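Local coordinates for Thiol:disulfide interchange protein (Proteus mirabilis, PDB 4OD7) that probably introduces disulfide bonds into proteins folding in the periplasm, as a dithiol oxidase of the DsbA branch of the thioredoxin family, at residues A59-D64 against V136-N141; V25-F30 against F146-V151; Y11-K16 against G158-K163; D87-A92 against T111-A116; A76-I81 against F130-L135. The protein carries 1 engineered substitution. One frame throughout, in Å; residues are numbered along the deposited sequence.

The five contacts illustrate how packing chemistry follows place in a fold. Interactions 1, 2 and 3 all reach the central sheet. Interaction 2 is entirely buried and apolar, whereas interaction 3 lies at one margin, where backbone hydrogen bonds pair the strands and lysines take part. Interaction 1 is mixed: a tyrosine ring and glutamine side chains join the outermost strand of the opposite margin to helix 130-145. That helix also serves interaction 5, where it meets helix 70-83 through small aliphatic groups. Interaction 4 lies within the helical part, partly exposed and without a hydrogen bond between its segments; its Phe113 touches helix 70-83 and so adjoins interaction 5.

Interaction 1: residues A59-D64 against V136-N141. With SCN (thiocyanate ion), chain G.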
# COMPACT_ATOMS: atom_id res chain seq x y z
N ALA A 59 -4.55 -6.59 -2.97
CA ALA A 59 -3.45 -6.72 -2.03
C ALA A 59 -2.85 -5.33 -1.77
O ALA A 59 -2.88 -4.46 -2.65
CB ALA A 59 -2.39 -7.67 -2.55
N ARG A 60 -2.29 -5.14 -0.57
CA ARG A 60 -1.59 -3.92 -0.16
C ARG A 60 -0.39 -4.36 0.60
O ARG A 60 -0.55 -4.93 1.66
CB ARG A 60 -2.49 -3.04 0.70
CG ARG A 60 -1.90 -1.74 1.14
CD ARG A 60 -2.97 -0.90 1.79
NE ARG A 60 -2.45 0.30 2.47
CZ ARG A 60 -2.10 1.42 1.86
NH1 ARG A 60 -2.18 1.52 0.56
NH2 ARG A 60 -1.64 2.44 2.53
N TYR A 61 0.80 -4.09 0.06
CA TYR A 61 2.07 -4.54 0.62
C TYR A 61 2.92 -3.37 1.09
O TYR A 61 2.95 -2.32 0.45
CB TYR A 61 2.85 -5.33 -0.42
CG TYR A 61 2.16 -6.62 -0.88
CD1 TYR A 61 1.28 -7.31 -0.05
CD2 TYR A 61 2.40 -7.12 -2.16
CE1 TYR A 61 0.67 -8.50 -0.52
CE2 TYR A 61 1.80 -8.27 -2.62
CZ TYR A 61 0.94 -8.95 -1.81
OH TYR A 61 0.37 -10.09 -2.33
N HIS A 62 3.61 -3.57 2.21
CA HIS A 62 4.52 -2.57 2.76
C HIS A 62 5.96 -2.86 2.28
O HIS A 62 6.37 -4.03 2.04
CB HIS A 62 4.46 -2.58 4.28
CG HIS A 62 5.21 -1.44 4.92
ND1 HIS A 62 6.56 -1.48 5.17
CD2 HIS A 62 4.77 -0.24 5.36
CE1 HIS A 62 6.93 -0.34 5.74
NE2 HIS A 62 5.87 0.43 5.87
N VAL A 63 6.70 -1.78 2.06
CA VAL A 63 8.06 -1.90 1.58
C VAL A 63 9.09 -1.71 2.71
O VAL A 63 8.89 -0.95 3.63
CB VAL A 63 8.33 -0.88 0.44
CG1 VAL A 63 7.30 -1.03 -0.72
CG2 VAL A 63 8.36 0.55 0.98
N ASP A 64 10.23 -2.38 2.59
CA ASP A 64 11.25 -2.36 3.62
C ASP A 64 12.19 -1.21 3.48
O ASP A 64 12.88 -0.87 4.43
CB ASP A 64 12.10 -3.62 3.59
CG ASP A 64 11.37 -4.87 4.01
OD1 ASP A 64 10.21 -4.84 4.45
OD2 ASP A 64 12.00 -5.93 3.84
N VAL A 136 5.04 -11.59 5.56
CA VAL A 136 6.24 -10.78 5.40
C VAL A 136 6.95 -11.22 4.11
O VAL A 136 7.37 -10.38 3.30
CB VAL A 136 7.18 -10.87 6.66
CG1 VAL A 136 8.68 -10.52 6.32
CG2 VAL A 136 6.54 -10.07 7.88
N SER A 137 7.09 -12.54 3.93
CA SER A 137 7.71 -13.11 2.74
C SER A 137 6.96 -12.70 1.52
O SER A 137 7.55 -12.34 0.51
CB SER A 137 7.81 -14.61 2.87
OG SER A 137 8.58 -14.90 4.00
N GLN A 138 5.63 -12.73 1.61
CA GLN A 138 4.77 -12.36 0.49
C GLN A 138 5.03 -10.94 0.01
O GLN A 138 5.03 -10.69 -1.19
CB GLN A 138 3.31 -12.44 0.89
CG GLN A 138 2.41 -12.23 -0.32
CD GLN A 138 1.01 -12.74 -0.09
OE1 GLN A 138 0.66 -13.81 -0.54
NE2 GLN A 138 0.19 -11.95 0.61
N GLN A 139 5.18 -10.03 0.96
CA GLN A 139 5.44 -8.61 0.68
C GLN A 139 6.80 -8.37 0.04
O GLN A 139 6.93 -7.71 -1.00
CB GLN A 139 5.32 -7.83 1.97
CG GLN A 139 3.91 -7.78 2.45
CD GLN A 139 3.77 -7.04 3.76
OE1 GLN A 139 3.62 -5.81 3.78
NE2 GLN A 139 3.79 -7.79 4.86
N GLN A 140 7.81 -8.94 0.67
CA GLN A 140 9.18 -8.77 0.28
C GLN A 140 9.41 -9.30 -1.11
O GLN A 140 10.12 -8.70 -1.88
CB GLN A 140 10.08 -9.49 1.26
CG GLN A 140 10.09 -8.93 2.68
CD GLN A 140 10.89 -9.84 3.62
OE1 GLN A 140 10.87 -11.08 3.47
NE2 GLN A 140 11.60 -9.25 4.58
N ASN A 141 8.81 -10.45 -1.43
CA ASN A 141 8.91 -11.06 -2.77
C ASN A 141 8.16 -10.29 -3.80
O ASN A 141 8.57 -10.28 -4.94
CB ASN A 141 8.33 -12.46 -2.79
CG ASN A 141 9.16 -13.46 -2.06
OD1 ASN A 141 8.63 -14.46 -1.62
ND2 ASN A 141 10.46 -13.22 -1.95
S SCN G . -0.57 2.21 -4.10
C SCN G . -1.04 3.03 -2.63
N SCN G . -1.27 3.66 -1.65
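The ring of Tyr61 has helix 130-145 over one face: CA of Gln139 stands 4.1 Å above the ring plane toward the rim, and the carbonyl O of Gln138 lies over the same face. This is a strand-helix junction of the thioredoxin fold, made by strand 58-62, outermost in the sheet; the axes of strand residues 59-62 and helix residues 136-141 lie at 85°. Farther out along the tyrosine, the extended side chain of Gln138 crosses it at about a right angle, with CG 3.9 Å from Tyr61 CZ. The guanidinium of Arg60 belongs to the other side of the strand. There NH1 is salt-bridged to Glu26, and at the group's edge it donates to N of a thiocyanate ion, probably from the crystallisation liquor, at 3.2 Å.

Gln139 does two jobs with one chain. Its CG, anti to the carbonyl carbon (chi1 -69°), packs 3.7 Å from Tyr61 CD1, while the terminal amide continues to the strand backbone, with NE2 bonded to Leu135 O. The imidazole of His62 leads away and is bonded to Thr74 and to Phe30 N. Toward the outside, Asp64, whose OD1 is bonded to Thr74, receives a weak bond at OD2 from Gln140 NE2. A firm polar link is made by His62 N, which donates to Gln139 OE1 over 2.7 Å, in the carbonyl plane and on a lone pair.

Interaction 2: residues V25-F30 against F146-V151; sequences VEFFSF and FQINGV
Ile148 lies squarely on the ring of Phe27, with its CG1 3.4 Å above the ring centre in a CH-pi contact only 1° off the normal. CD1 of the same isoleucine lies near Phe27 CD2, and CG2 near Phe27 CB. Phe146 comes in across the far end of the ring: its CB is 3.7 Å from Phe27 CZ, and the two ring planes are inclined at 52°. Val25 extends this apolar surface, its CG2 lying 4.0 Å from Phe146 CZ.

Farther along the strand Val151 takes over. Its CG1, anti to the carbonyl carbon (chi1 -74°), rests 3.4 Å from Phe27 O, and CG2 reaches Ser29 CB. A Schellman motif at Gln147 ends the preceding helix and turns the chain into this loop. Val151 immediately precedes the proline that is cis in thioredoxin-fold proteins, and its backbone bonds the bound peptide. The loop thus links helix 130-145, whose Ala142 and Val143 also touch Phe27, to strand 153-156, the antiparallel neighbour of strand 24-28.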
# COMPACT_ATOMS: atom_id res chain seq x y z
N VAL A 25 -2.25 -4.85 -6.89
CA VAL A 25 -1.26 -4.84 -5.81
C VAL A 25 -0.76 -3.40 -5.55
O VAL A 25 -0.17 -2.77 -6.42
CB VAL A 25 -0.03 -5.70 -6.11
CG1 VAL A 25 0.87 -5.74 -4.87
CG2 VAL A 25 -0.45 -7.13 -6.53
N GLU A 26 -1.02 -2.93 -4.34
CA GLU A 26 -0.62 -1.63 -3.81
C GLU A 26 0.71 -1.77 -3.03
O GLU A 26 0.90 -2.72 -2.28
CB GLU A 26 -1.73 -1.15 -2.89
CG GLU A 26 -3.08 -0.89 -3.56
CD GLU A 26 -4.21 -0.47 -2.58
OE1 GLU A 26 -3.95 -0.06 -1.45
OE2 GLU A 26 -5.41 -0.67 -2.88
N PHE A 27 1.64 -0.83 -3.24
CA PHE A 27 2.91 -0.77 -2.52
C PHE A 27 3.04 0.59 -1.80
O PHE A 27 2.88 1.64 -2.42
CB PHE A 27 4.05 -0.95 -3.50
CG PHE A 27 4.07 -2.29 -4.17
CD1 PHE A 27 4.77 -3.34 -3.63
CD2 PHE A 27 3.41 -2.48 -5.37
CE1 PHE A 27 4.77 -4.58 -4.30
CE2 PHE A 27 3.43 -3.70 -6.01
CZ PHE A 27 4.10 -4.74 -5.48
N PHE A 28 3.37 0.55 -0.52
CA PHE A 28 3.45 1.78 0.27
C PHE A 28 4.46 1.64 1.37
O PHE A 28 4.96 0.56 1.63
CB PHE A 28 2.05 2.12 0.84
CG PHE A 28 1.69 1.37 2.11
CD1 PHE A 28 1.72 2.00 3.36
CD2 PHE A 28 1.31 0.02 2.06
CE1 PHE A 28 1.36 1.31 4.50
CE2 PHE A 28 0.98 -0.65 3.21
CZ PHE A 28 1.00 0.00 4.42
N SER A 29 4.74 2.75 2.03
CA SER A 29 5.53 2.79 3.23
C SER A 29 4.90 3.77 4.23
O SER A 29 4.43 4.86 3.86
CB SER A 29 6.98 3.23 2.93
OG SER A 29 7.73 3.38 4.12
N PHE A 30 4.89 3.38 5.50
CA PHE A 30 4.43 4.27 6.55
C PHE A 30 5.36 5.44 6.71
O PHE A 30 4.98 6.46 7.26
CB PHE A 30 4.33 3.54 7.85
CG PHE A 30 3.12 2.69 7.96
CD1 PHE A 30 1.84 3.27 8.00
CD2 PHE A 30 3.23 1.30 8.03
CE1 PHE A 30 0.69 2.50 8.14
CE2 PHE A 30 2.09 0.51 8.16
CZ PHE A 30 0.81 1.13 8.19
N PHE A 146 7.78 -7.19 -8.72
CA PHE A 146 7.11 -6.08 -9.37
C PHE A 146 8.08 -4.90 -9.57
O PHE A 146 7.68 -3.85 -10.06
CB PHE A 146 5.88 -5.67 -8.56
CG PHE A 146 4.76 -6.67 -8.58
CD1 PHE A 146 3.62 -6.41 -9.29
CD2 PHE A 146 4.85 -7.86 -7.90
CE1 PHE A 146 2.58 -7.32 -9.33
CE2 PHE A 146 3.83 -8.76 -7.92
CZ PHE A 146 2.68 -8.49 -8.65
N GLN A 147 9.35 -5.10 -9.22
CA GLN A 147 10.40 -4.08 -9.32
C GLN A 147 9.99 -2.72 -8.76
O GLN A 147 10.01 -1.69 -9.46
CB GLN A 147 10.82 -3.91 -10.79
N ILE A 148 9.60 -2.71 -7.49
CA ILE A 148 9.12 -1.49 -6.84
C ILE A 148 10.26 -0.80 -6.18
O ILE A 148 10.88 -1.36 -5.29
CB ILE A 148 8.03 -1.79 -5.82
CG1 ILE A 148 6.92 -2.61 -6.48
CG2 ILE A 148 7.51 -0.48 -5.15
CD1 ILE A 148 6.31 -1.94 -7.67
N ASN A 149 10.54 0.41 -6.65
CA ASN A 149 11.67 1.19 -6.18
C ASN A 149 11.21 2.47 -5.51
O ASN A 149 12.02 3.15 -4.92
CB ASN A 149 12.57 1.58 -7.36
CG ASN A 149 13.35 0.41 -7.93
OD1 ASN A 149 13.84 -0.46 -7.21
ND2 ASN A 149 13.46 0.38 -9.26
N GLY A 150 9.93 2.78 -5.64
CA GLY A 150 9.36 3.98 -5.11
C GLY A 150 7.91 3.74 -4.79
O GLY A 150 7.27 2.86 -5.35
N VAL A 151 7.40 4.51 -3.84
CA VAL A 151 6.04 4.39 -3.37
C VAL A 151 5.42 5.76 -3.21
O VAL A 151 6.10 6.73 -2.89
CB VAL A 151 5.94 3.65 -2.01
CG1 VAL A 151 6.19 2.15 -2.17
CG2 VAL A 151 6.87 4.28 -0.96

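Interaction 3: residues Y11-K16 against G158-K163; sequences YTNLSK and GKYKMK
Tyr11 and Tyr160 project side by side in the same direction, their rings turned 81° apart and their centroids separated by 5.1 Å. The close approach is between CE1 of Tyr11 and CD1 of Tyr160, at 3.3 Å. Tyr11 CG sits between its backbone N and carbonyl carbon (chi1 74°), which sets the ring off alongside its partner. From Lys159, CG lies 3.4 Å above one face of the Tyr160 ring, near the rim.

Thr12 and Lys161 likewise run together on the other side of the sheet. There Leu14 crosses Lys161 at about a right angle and brings CD1 to 3.5 Å from Lys161 CB. Between these two layers of side chains, strands 11-13 and 160-162 form an antiparallel ladder: Thr12 and Lys161 exchange two bonds as a hydrogen-bonded pair, and Leu14 N extends it to Lys159 O over 2.7 Å. Lys159 and Tyr160 form a classic beta bulge opposite Ile156. The chemistry implies a strand held both by backbone hydrogen bonds and by aromatic and aliphatic packing on its two faces.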
# COMPACT_ATOMS: atom_id res chain seq x y z
N TYR A 11 -0.27 4.72 -17.72
CA TYR A 11 0.34 3.49 -17.19
C TYR A 11 1.50 3.06 -18.06
O TYR A 11 1.65 3.59 -19.14
CB TYR A 11 -0.67 2.34 -17.14
CG TYR A 11 -0.97 1.73 -18.52
CD1 TYR A 11 -0.30 0.58 -18.95
CD2 TYR A 11 -1.92 2.30 -19.37
CE1 TYR A 11 -0.57 0.02 -20.20
CE2 TYR A 11 -2.19 1.74 -20.62
CZ TYR A 11 -1.52 0.61 -21.03
OH TYR A 11 -1.80 0.04 -22.28
N THR A 12 2.30 2.10 -17.58
CA THR A 12 3.38 1.52 -18.38
C THR A 12 3.35 0.00 -18.22
O THR A 12 2.76 -0.51 -17.28
CB THR A 12 4.78 2.04 -17.98
OG1 THR A 12 5.13 1.64 -16.65
CG2 THR A 12 4.86 3.55 -18.10
N ASN A 13 3.97 -0.73 -19.14
CA ASN A 13 3.96 -2.20 -19.09
C ASN A 13 5.07 -2.72 -18.18
O ASN A 13 6.19 -2.23 -18.25
CB ASN A 13 4.15 -2.80 -20.49
CG ASN A 13 2.95 -2.59 -21.40
OD1 ASN A 13 3.12 -2.30 -22.57
ND2 ASN A 13 1.75 -2.73 -20.87
N LEU A 14 4.82 -3.68 -17.30
CA LEU A 14 5.95 -4.26 -16.58
C LEU A 14 6.80 -4.99 -17.59
O LEU A 14 6.27 -5.69 -18.44
CB LEU A 14 5.48 -5.20 -15.48
CG LEU A 14 5.40 -4.63 -14.05
CD1 LEU A 14 4.33 -3.59 -13.91
CD2 LEU A 14 5.13 -5.80 -13.11
N SER A 15 8.12 -4.88 -17.47
CA SER A 15 9.03 -5.57 -18.40
C SER A 15 9.06 -7.10 -18.18
O SER A 15 9.33 -7.84 -19.11
CB SER A 15 10.44 -4.96 -18.32
OG SER A 15 11.06 -5.14 -17.06
N LYS A 16 8.78 -7.56 -16.97
CA LYS A 16 8.69 -9.00 -16.68
C LYS A 16 7.50 -9.24 -15.76
O LYS A 16 7.64 -9.24 -14.55
CB LYS A 16 9.95 -9.52 -16.00
CG LYS A 16 10.05 -11.06 -15.96
CD LYS A 16 11.28 -11.51 -15.18
CE LYS A 16 12.57 -10.96 -15.79
NZ LYS A 16 13.78 -11.39 -15.05
N GLY A 158 -0.59 -7.93 -12.71
CA GLY A 158 0.82 -8.26 -12.74
C GLY A 158 1.52 -7.78 -14.00
O GLY A 158 2.65 -8.19 -14.27
N LYS A 159 0.88 -6.89 -14.75
CA LYS A 159 1.33 -6.53 -16.11
C LYS A 159 1.37 -5.02 -16.38
O LYS A 159 2.23 -4.57 -17.14
CB LYS A 159 0.48 -7.24 -17.19
CG LYS A 159 -0.93 -6.74 -17.44
CD LYS A 159 -1.58 -7.53 -18.59
CE LYS A 159 -3.00 -8.02 -18.25
NZ LYS A 159 -3.76 -8.63 -19.39
N TYR A 160 0.49 -4.23 -15.76
CA TYR A 160 0.45 -2.78 -16.02
C TYR A 160 0.81 -1.99 -14.78
O TYR A 160 0.17 -2.15 -13.75
CB TYR A 160 -0.93 -2.31 -16.48
CG TYR A 160 -1.55 -3.06 -17.65
CD1 TYR A 160 -0.97 -3.00 -18.91
CD2 TYR A 160 -2.72 -3.82 -17.50
CE1 TYR A 160 -1.53 -3.65 -20.00
CE2 TYR A 160 -3.29 -4.48 -18.59
CZ TYR A 160 -2.68 -4.40 -19.84
OH TYR A 160 -3.21 -5.05 -20.94
N LYS A 161 1.82 -1.13 -14.88
CA LYS A 161 2.16 -0.23 -13.78
C LYS A 161 1.54 1.15 -13.98
O LYS A 161 1.83 1.85 -14.96
CB LYS A 161 3.67 -0.15 -13.61
CG LYS A 161 4.10 0.65 -12.41
CD LYS A 161 5.60 0.69 -12.27
CE LYS A 161 6.04 -0.66 -11.65
NZ LYS A 161 7.47 -0.78 -11.23
N MET A 162 0.68 1.52 -13.05
CA MET A 162 0.09 2.86 -13.03
C MET A 162 1.12 3.99 -13.08
O MET A 162 2.18 3.90 -12.47
CB MET A 162 -0.76 3.07 -11.79
CG MET A 162 -1.96 2.21 -11.73
SD MET A 162 -3.14 2.50 -13.05
CE MET A 162 -3.81 4.12 -12.77
N LYS A 163 0.80 5.00 -13.87
CA LYS A 163 1.57 6.22 -13.97
C LYS A 163 0.85 7.34 -13.24
O LYS A 163 -0.03 7.98 -13.81
CB LYS A 163 1.78 6.59 -15.42
CG LYS A 163 3.00 7.39 -15.66
CD LYS A 163 3.29 7.54 -17.14
CE LYS A 163 3.32 9.02 -17.53
NZ LYS A 163 4.58 9.69 -17.18

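Interaction 4: residues D87-A92 against T111-A116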
# COMPACT_ATOMS: atom_id res chain seq x y z
N ASP A 87 -7.60 -0.84 9.18
CA ASP A 87 -8.22 0.47 9.27
C ASP A 87 -8.02 1.20 10.59
O ASP A 87 -7.98 2.43 10.63
CB ASP A 87 -9.74 0.32 9.06
CG ASP A 87 -10.12 0.14 7.62
OD1 ASP A 87 -9.22 0.14 6.77
OD2 ASP A 87 -11.34 -0.01 7.35
N GLN A 88 -7.90 0.44 11.65
CA GLN A 88 -7.70 0.96 12.99
C GLN A 88 -6.26 1.42 13.26
O GLN A 88 -6.07 2.42 13.90
CB GLN A 88 -8.09 -0.11 14.04
CG GLN A 88 -9.59 -0.38 14.25
CD GLN A 88 -10.35 -0.91 13.02
OE1 GLN A 88 -9.87 -1.78 12.27
NE2 GLN A 88 -11.55 -0.37 12.81
N VAL A 89 -5.25 0.70 12.77
CA VAL A 89 -3.87 0.99 13.15
C VAL A 89 -3.19 1.81 12.07
O VAL A 89 -2.26 2.55 12.37
CB VAL A 89 -2.99 -0.29 13.39
CG1 VAL A 89 -3.67 -1.26 14.30
CG2 VAL A 89 -2.64 -0.99 12.11
N SER A 90 -3.66 1.67 10.82
CA SER A 90 -3.03 2.37 9.71
C SER A 90 -2.89 3.88 10.00
O SER A 90 -1.80 4.41 9.86
CB SER A 90 -3.78 2.11 8.41
OG SER A 90 -3.15 2.79 7.35
N PRO A 91 -3.98 4.59 10.39
CA PRO A 91 -3.78 6.00 10.70
C PRO A 91 -2.76 6.26 11.82
O PRO A 91 -1.95 7.20 11.73
CB PRO A 91 -5.18 6.44 11.09
CG PRO A 91 -6.07 5.51 10.42
CD PRO A 91 -5.40 4.23 10.46
N ALA A 92 -2.77 5.41 12.84
CA ALA A 92 -1.86 5.57 14.01
C ALA A 92 -0.38 5.30 13.68
O ALA A 92 0.53 5.91 14.27
CB ALA A 92 -2.30 4.63 15.19
N THR A 111 3.13 -0.89 21.26
CA THR A 111 2.29 0.05 22.03
C THR A 111 1.25 0.68 21.14
O THR A 111 0.14 0.88 21.57
CB THR A 111 3.09 1.19 22.68
OG1 THR A 111 3.99 0.64 23.65
CG2 THR A 111 2.17 2.14 23.36
N THR A 112 1.61 0.99 19.90
CA THR A 112 0.68 1.57 18.93
C THR A 112 -0.54 0.68 18.62
O THR A 112 -1.67 1.14 18.64
CB THR A 112 1.42 1.85 17.59
OG1 THR A 112 2.56 2.67 17.84
CG2 THR A 112 0.50 2.53 16.56
N PHE A 113 -0.28 -0.60 18.38
CA PHE A 113 -1.35 -1.57 18.16
C PHE A 113 -2.27 -1.62 19.40
O PHE A 113 -3.48 -1.53 19.26
CB PHE A 113 -0.77 -2.93 17.86
CG PHE A 113 -0.41 -3.12 16.39
CD1 PHE A 113 -1.16 -3.94 15.56
CD2 PHE A 113 0.64 -2.44 15.83
CE1 PHE A 113 -0.83 -4.10 14.23
CE2 PHE A 113 0.98 -2.63 14.47
CZ PHE A 113 0.24 -3.43 13.68
N ILE A 114 -1.68 -1.72 20.60
CA ILE A 114 -2.45 -1.79 21.84
C ILE A 114 -3.32 -0.54 22.06
O ILE A 114 -4.47 -0.66 22.44
CB ILE A 114 -1.53 -2.02 23.08
CG1 ILE A 114 -0.85 -3.41 23.01
CG2 ILE A 114 -2.32 -1.86 24.38
CD1 ILE A 114 0.28 -3.60 23.99
N ASN A 115 -2.80 0.66 21.77
CA ASN A 115 -3.62 1.87 21.88
C ASN A 115 -4.71 1.99 20.82
O ASN A 115 -5.70 2.69 21.02
CB ASN A 115 -2.73 3.05 21.76
CG ASN A 115 -2.06 3.34 23.01
OD1 ASN A 115 -2.63 3.18 24.08
ND2 ASN A 115 -0.79 3.72 22.91
N ALA A 116 -4.54 1.27 19.71
CA ALA A 116 -5.58 1.15 18.68
C ALA A 116 -6.55 -0.02 18.99
O ALA A 116 -7.26 -0.47 18.08
CB ALA A 116 -4.94 0.95 17.32
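Ala116, which packs against Val89, has its amide N shared between two carbonyls at the end of helix 106-115: it donates to Thr112 O at 3.1 Å and, weakly, to Phe113 O. The double grip comes where the chain leaves helical geometry; the methyl of Ala116 points toward helix 86-99. That CB is 3.9 Å from the carbonyl O of Gln88 and about as far from CG1 of Val89, so it touches both residues, the backbone of one and the side chain of the other.

Val89 is the side chain that binds the contact together. Its CG1, anti to the carbonyl carbon (chi1 -49°), reaches over one face of the Phe113 ring as a CH-pi contact, 4.2 Å from the centroid and 23° off the normal. The offset is toward the rim, and the nearest ring atom is CD1. CG2 of the same valine reaches the ring farther out, 4.1 Å from CZ. Both helices belong to the helical domain that DsbA proteins insert into the thioredoxin fold, and Phe113 also packs on Ala76, Val79 and Ala80 of helix 70-83.

One turn along, Ala92 CB meets Thr112 CG2 at 3.8 Å. The methyl of Thr112 faces the neighbouring helix while OG1 is bonded to the carbonyl of Asp108. Between Val89 and Ala92, helix 86-99 is kinked, for Pro91 has no N-H to give to the preceding turn and Ala92 N makes no such bond either.

Interaction 5: residues A76-I81 against F130-L135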
# COMPACT_ATOMS: atom_id res chain seq x y z
N ALA A 76 4.85 -5.20 11.00
CA ALA A 76 3.70 -4.53 11.61
C ALA A 76 2.50 -4.58 10.68
O ALA A 76 1.39 -4.83 11.09
CB ALA A 76 4.03 -3.08 11.93
N TRP A 77 2.74 -4.31 9.41
CA TRP A 77 1.64 -4.29 8.48
C TRP A 77 1.10 -5.72 8.30
O TRP A 77 -0.10 -5.92 8.20
CB TRP A 77 2.06 -3.71 7.14
CG TRP A 77 0.91 -3.62 6.14
CD1 TRP A 77 0.85 -4.19 4.93
CD2 TRP A 77 -0.32 -2.90 6.31
NE1 TRP A 77 -0.32 -3.88 4.32
CE2 TRP A 77 -1.06 -3.08 5.14
CE3 TRP A 77 -0.86 -2.11 7.32
CZ2 TRP A 77 -2.32 -2.51 4.95
CZ3 TRP A 77 -2.11 -1.52 7.12
CH2 TRP A 77 -2.82 -1.74 5.96
N ALA A 78 2.00 -6.70 8.25
CA ALA A 78 1.59 -8.12 8.24
C ALA A 78 0.72 -8.46 9.48
O ALA A 78 -0.17 -9.26 9.39
CB ALA A 78 2.79 -9.04 8.16
N VAL A 79 1.10 -7.97 10.66
CA VAL A 79 0.30 -8.17 11.87
C VAL A 79 -1.08 -7.54 11.70
O VAL A 79 -2.09 -8.10 12.10
CB VAL A 79 1.01 -7.62 13.11
CG1 VAL A 79 0.09 -7.65 14.34
CG2 VAL A 79 2.27 -8.42 13.38
N ALA A 80 -1.11 -6.33 11.12
CA ALA A 80 -2.36 -5.62 10.93
C ALA A 80 -3.31 -6.43 10.05
O ALA A 80 -4.52 -6.46 10.30
CB ALA A 80 -2.11 -4.27 10.34
N ILE A 81 -2.75 -7.02 8.98
CA ILE A 81 -3.48 -7.88 8.06
C ILE A 81 -3.96 -9.11 8.79
O ILE A 81 -5.12 -9.49 8.66
CB ILE A 81 -2.66 -8.28 6.85
CG1 ILE A 81 -2.34 -7.01 6.03
CG2 ILE A 81 -3.39 -9.32 6.00
CD1 ILE A 81 -1.30 -7.23 5.02
N PHE A 130 3.61 -18.08 12.02
CA PHE A 130 3.76 -18.59 10.67
C PHE A 130 2.99 -17.72 9.71
O PHE A 130 3.47 -17.43 8.64
CB PHE A 130 3.26 -20.04 10.59
CG PHE A 130 3.22 -20.59 9.20
CD1 PHE A 130 4.26 -21.32 8.70
CD2 PHE A 130 2.14 -20.36 8.38
CE1 PHE A 130 4.22 -21.82 7.43
CE2 PHE A 130 2.11 -20.85 7.13
CZ PHE A 130 3.14 -21.58 6.65
N VAL A 131 1.77 -17.37 10.06
CA VAL A 131 0.97 -16.56 9.15
C VAL A 131 1.62 -15.16 8.88
O VAL A 131 1.59 -14.66 7.79
CB VAL A 131 -0.45 -16.42 9.64
CG1 VAL A 131 -0.48 -16.06 11.05
CG2 VAL A 131 -1.20 -15.40 8.86
N VAL A 132 2.13 -14.54 9.92
CA VAL A 132 2.72 -13.23 9.81
C VAL A 132 4.04 -13.41 9.09
O VAL A 132 4.37 -12.64 8.22
CB VAL A 132 2.84 -12.58 11.18
CG1 VAL A 132 3.79 -11.41 11.18
CG2 VAL A 132 1.47 -12.12 11.62
N ASN A 133 4.78 -14.47 9.41
CA ASN A 133 5.99 -14.77 8.66
C ASN A 133 5.74 -14.94 7.15
O ASN A 133 6.43 -14.36 6.34
CB ASN A 133 6.65 -16.03 9.22
CG ASN A 133 7.17 -15.85 10.64
OD1 ASN A 133 7.44 -14.73 11.10
ND2 ASN A 133 7.28 -16.95 11.35
N SER A 134 4.68 -15.65 6.79
CA SER A 134 4.30 -15.84 5.40
C SER A 134 3.93 -14.54 4.74
O SER A 134 4.32 -14.30 3.61
CB SER A 134 3.10 -16.77 5.30
OG SER A 134 3.45 -18.05 5.81
N LEU A 135 3.19 -13.69 5.44
CA LEU A 135 2.83 -12.37 4.90
C LEU A 135 4.06 -11.49 4.68
O LEU A 135 4.10 -10.68 3.76
CB LEU A 135 1.86 -11.62 5.84
CG LEU A 135 0.45 -12.15 5.86
CD1 LEU A 135 -0.28 -11.59 7.05
CD2 LEU A 135 -0.31 -11.80 4.61
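Ala78 and Leu135 mark the tight part of this helix-helix contact, with their CB atoms 3.6 Å apart. Helix 70-83 belongs to the helical domain inserted into the thioredoxin fold of DsbA proteins, and helix 130-145 leads from it back to the sheet; the axes of the two short segments approach to 8.7 Å and run at 123° to each other. A methyl side chain at Ala78 suits such a close approach. Leu135 lays CD1 against the carbonyl O of Ala78 at 3.3 Å, and Val132 fits its CG1 beside the same methyl.

That CG1, anti to the backbone N (chi1 163°), also meets CG2 of Val79 at 4.0 Å, which carries the buried packing along helix 70-83. The more open side is at Ile81, which is partly exposed; its CG2 reaches Leu135 CD1 and CD2, the two side chains crossing obliquely. Every contact between the segments is van der Waals in kind, without a hydrogen bond. Just beyond the segments the same two helices are also joined by a polar bond, between Asn133 OD1 and Arg75 NH1. On the outer side of the helix, Phe130 O takes both Ser134 N and Ser134 OG, which reach it from opposite faces of its plane, OG at 2.9 Å.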